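Putative aminotransferase (Actinomadura melliaura, PDB 4ZWV) probably transfers an amino group to a sugar, using pyridoxal 5'-phosphate as cofactor, in the biosynthesis of the AT2433 aminopentose. Local coordinates at residues 279-283 with 296-301. Numbering follows the deposited sequence.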
loop_
_atom_site.group_PDB
_atom_site.type_symbol
_atom_site.label_atom_id
_atom_site.label_comp_id
_atom_site.label_asym_id
_atom_site.label_seq_id
_atom_site.Cartn_x
_atom_site.Cartn_y
_atom_site.Cartn_z
ATOM N N GLY A 279 -23.634 -37.170 1.932
ATOM C CA GLY A 279 -22.421 -36.581 2.460
ATOM C C GLY A 279 -22.147 -35.151 2.018
ATOM O O GLY A 279 -21.090 -34.616 2.328
ATOM N N LEU A 280 -23.082 -34.532 1.299
ATOM C CA LEU A 280 -22.919 -33.142 0.878
ATOM C C LEU A 280 -24.113 -32.290 1.303
ATOM O O LEU A 280 -25.270 -32.629 1.035
ATOM C CB LEU A 280 -22.715 -33.057 -0.643
ATOM C CG LEU A 280 -22.355 -31.658 -1.170
ATOM C CD1 LEU A 280 -21.365 -31.752 -2.321
ATOM C CD2 LEU A 280 -23.594 -30.891 -1.611
ATOM N N GLU A 281 -23.819 -31.175 1.956
ATOM C CA GLU A 281 -24.841 -30.252 2.423
ATOM C C GLU A 281 -24.658 -28.902 1.740
ATOM O O GLU A 281 -23.561 -28.352 1.724
ATOM C CB GLU A 281 -24.774 -30.112 3.945
ATOM C CG GLU A 281 -25.908 -29.307 4.553
ATOM C CD GLU A 281 -25.830 -29.258 6.068
ATOM O OE1 GLU A 281 -24.734 -29.501 6.615
ATOM O OE2 GLU A 281 -26.863 -28.972 6.709
ATOM N N LEU A 282 -25.732 -28.389 1.149
ATOM C CA LEU A 282 -25.709 -27.075 0.521
ATOM C C LEU A 282 -25.970 -25.970 1.540
ATOM O O LEU A 282 -26.541 -26.218 2.606
ATOM C CB LEU A 282 -26.760 -27.004 -0.588
ATOM C CG LEU A 282 -26.654 -28.014 -1.734
ATOM C CD1 LEU A 282 -27.823 -27.846 -2.685
ATOM C CD2 LEU A 282 -25.340 -27.852 -2.479
ATOM N N LEU A 283 -25.524 -24.758 1.224
ATOM C CA LEU A 283 -25.866 -23.596 2.036
ATOM C C LEU A 283 -27.183 -23.004 1.527
ATOM O O LEU A 283 -27.348 -22.784 0.329
ATOM C CB LEU A 283 -24.743 -22.559 1.991
ATOM C CG LEU A 283 -23.482 -22.990 2.743
ATOM C CD1 LEU A 283 -22.330 -22.065 2.437
ATOM C CD2 LEU A 283 -23.747 -23.041 4.243
ATOM N N TYR A 296 -18.220 -21.104 -4.733
ATOM C CA TYR A 296 -19.456 -21.779 -4.334
ATOM C C TYR A 296 -19.149 -22.752 -3.199
ATOM O O TYR A 296 -18.440 -23.736 -3.392
ATOM C CB TYR A 296 -20.080 -22.501 -5.536
ATOM C CG TYR A 296 -21.431 -23.114 -5.242
ATOM C CD1 TYR A 296 -22.599 -22.395 -5.453
ATOM C CD2 TYR A 296 -21.537 -24.412 -4.747
ATOM C CE1 TYR A 296 -23.851 -22.952 -5.172
ATOM C CE2 TYR A 296 -22.777 -24.975 -4.466
ATOM C CZ TYR A 296 -23.926 -24.237 -4.686
ATOM O OH TYR A 296 -25.160 -24.792 -4.402
ATOM N N ASP A 297 -19.669 -22.463 -2.008
ATOM C CA ASP A 297 -19.369 -23.279 -0.833
ATOM C C ASP A 297 -20.350 -24.427 -0.630
ATOM O O ASP A 297 -21.561 -24.277 -0.830
ATOM C CB ASP A 297 -19.364 -22.423 0.434
ATOM C CG ASP A 297 -18.098 -21.601 0.580
ATOM O OD1 ASP A 297 -17.188 -21.761 -0.256
ATOM O OD2 ASP A 297 -18.013 -20.813 1.547
ATOM N N VAL A 298 -19.817 -25.573 -0.212
ATOM C CA VAL A 298 -20.627 -26.682 0.290
ATOM C C VAL A 298 -19.969 -27.238 1.549
ATOM O O VAL A 298 -18.859 -26.843 1.901
ATOM C CB VAL A 298 -20.799 -27.808 -0.755
ATOM C CG1 VAL A 298 -21.532 -27.289 -1.993
ATOM C CG2 VAL A 298 -19.461 -28.401 -1.143
ATOM N N LYS A 299 -20.660 -28.135 2.236
ATOM C CA LYS A 299 -20.086 -28.806 3.396
ATOM C C LYS A 299 -20.144 -30.307 3.164
ATOM O O LYS A 299 -21.195 -30.829 2.808
ATOM C CB LYS A 299 -20.835 -28.405 4.671
ATOM C CG LYS A 299 -20.673 -26.922 5.027
ATOM C CD LYS A 299 -21.563 -26.495 6.203
ATOM C CE LYS A 299 -23.031 -26.480 5.818
ATOM N NZ LYS A 299 -23.914 -25.983 6.920
ATOM N N VAL A 300 -19.024 -31.005 3.348
ATOM C CA VAL A 300 -18.991 -32.441 3.059
ATOM C C VAL A 300 -18.469 -33.310 4.202
ATOM O O VAL A 300 -17.631 -32.877 5.001
ATOM C CB VAL A 300 -18.123 -32.752 1.803
ATOM C CG1 VAL A 300 -18.718 -32.109 0.561
ATOM C CG2 VAL A 300 -16.683 -32.295 2.002
ATOM N N ASP A 301 -18.991 -34.533 4.265
ATOM C CA ASP A 301 -18.447 -35.597 5.102
ATOM C C ASP A 301 -17.230 -36.206 4.418
ATOM O O ASP A 301 -17.151 -36.211 3.187
ATOM C CB ASP A 301 -19.488 -36.681 5.354
ATOM C CG ASP A 301 -20.732 -36.155 6.037
ATOM O OD1 ASP A 301 -20.647 -35.123 6.728
ATOM O OD2 ASP A 301 -21.797 -36.787 5.877
HETATM O O HOH W 1 -23.725 -27.570 9.304
HETATM O O HOH W 2 -26.335 -25.589 5.399
HETATM O O HOH W 3 -24.298 -24.238 -1.331
#
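Lys299 lays its side chain along Glu281, and its end meets Leu283. Its CE lies 3.6 Å from Glu281 OE1 and 3.8 Å from Leu283 CD2. Lys299 NZ and Glu281 OE1 form a long salt bridge of 3.6 Å. Each charge has another partner: Glu281 forms a salt bridge with Arg346, and Lys299 NZ hydrogen-bonds to the carbonyl of Pro105. Water 2 links Lys299 NZ to Leu282 O, at 2.9 Å from each.

The backbones of the same two residues make a hydrogen-bonded antiparallel pair. Glu281 N donates to Lys299 O at 2.8 Å, and Lys299 N donates to Glu281 O at 3.0 Å. Asp301 N donates a hydrogen bond to Gly279 O at 2.9 Å. Toward Leu283 water 3 joins the two segments, 2.9 Å from Leu283 N and 2.8 Å from Asp297 O. Strand 280-282 is an edge of a small antiparallel sheet, whose middle strand, 296-300, has 347-350 on its other side. This sheet belongs to the smaller, C-terminal domain of the aspartate aminotransferase fold (fold type I), to which DegT/DnrJ/EryC1 enzymes belong.

On the sheet face opposite Lys299, Leu280 CD1 packs 3.9 Å from Val300 CG1 and 4.0 Å from Val298 CG2. Leu282 CD2 lies 3.9 Å from Val298 CG1 and meets the edge of the Tyr296 ring, 3.6 Å from Tyr296 OH. That hydroxyl is hydrogen-bonded to Asp271 of the long helix 243-273. Leu283 CD1 touches Asp297 CB at 3.6 Å. The Asp297 side chain is hydrogen-bonded to Ser349 and lies about 8 Å from that of His164, a residue of the cofactor site.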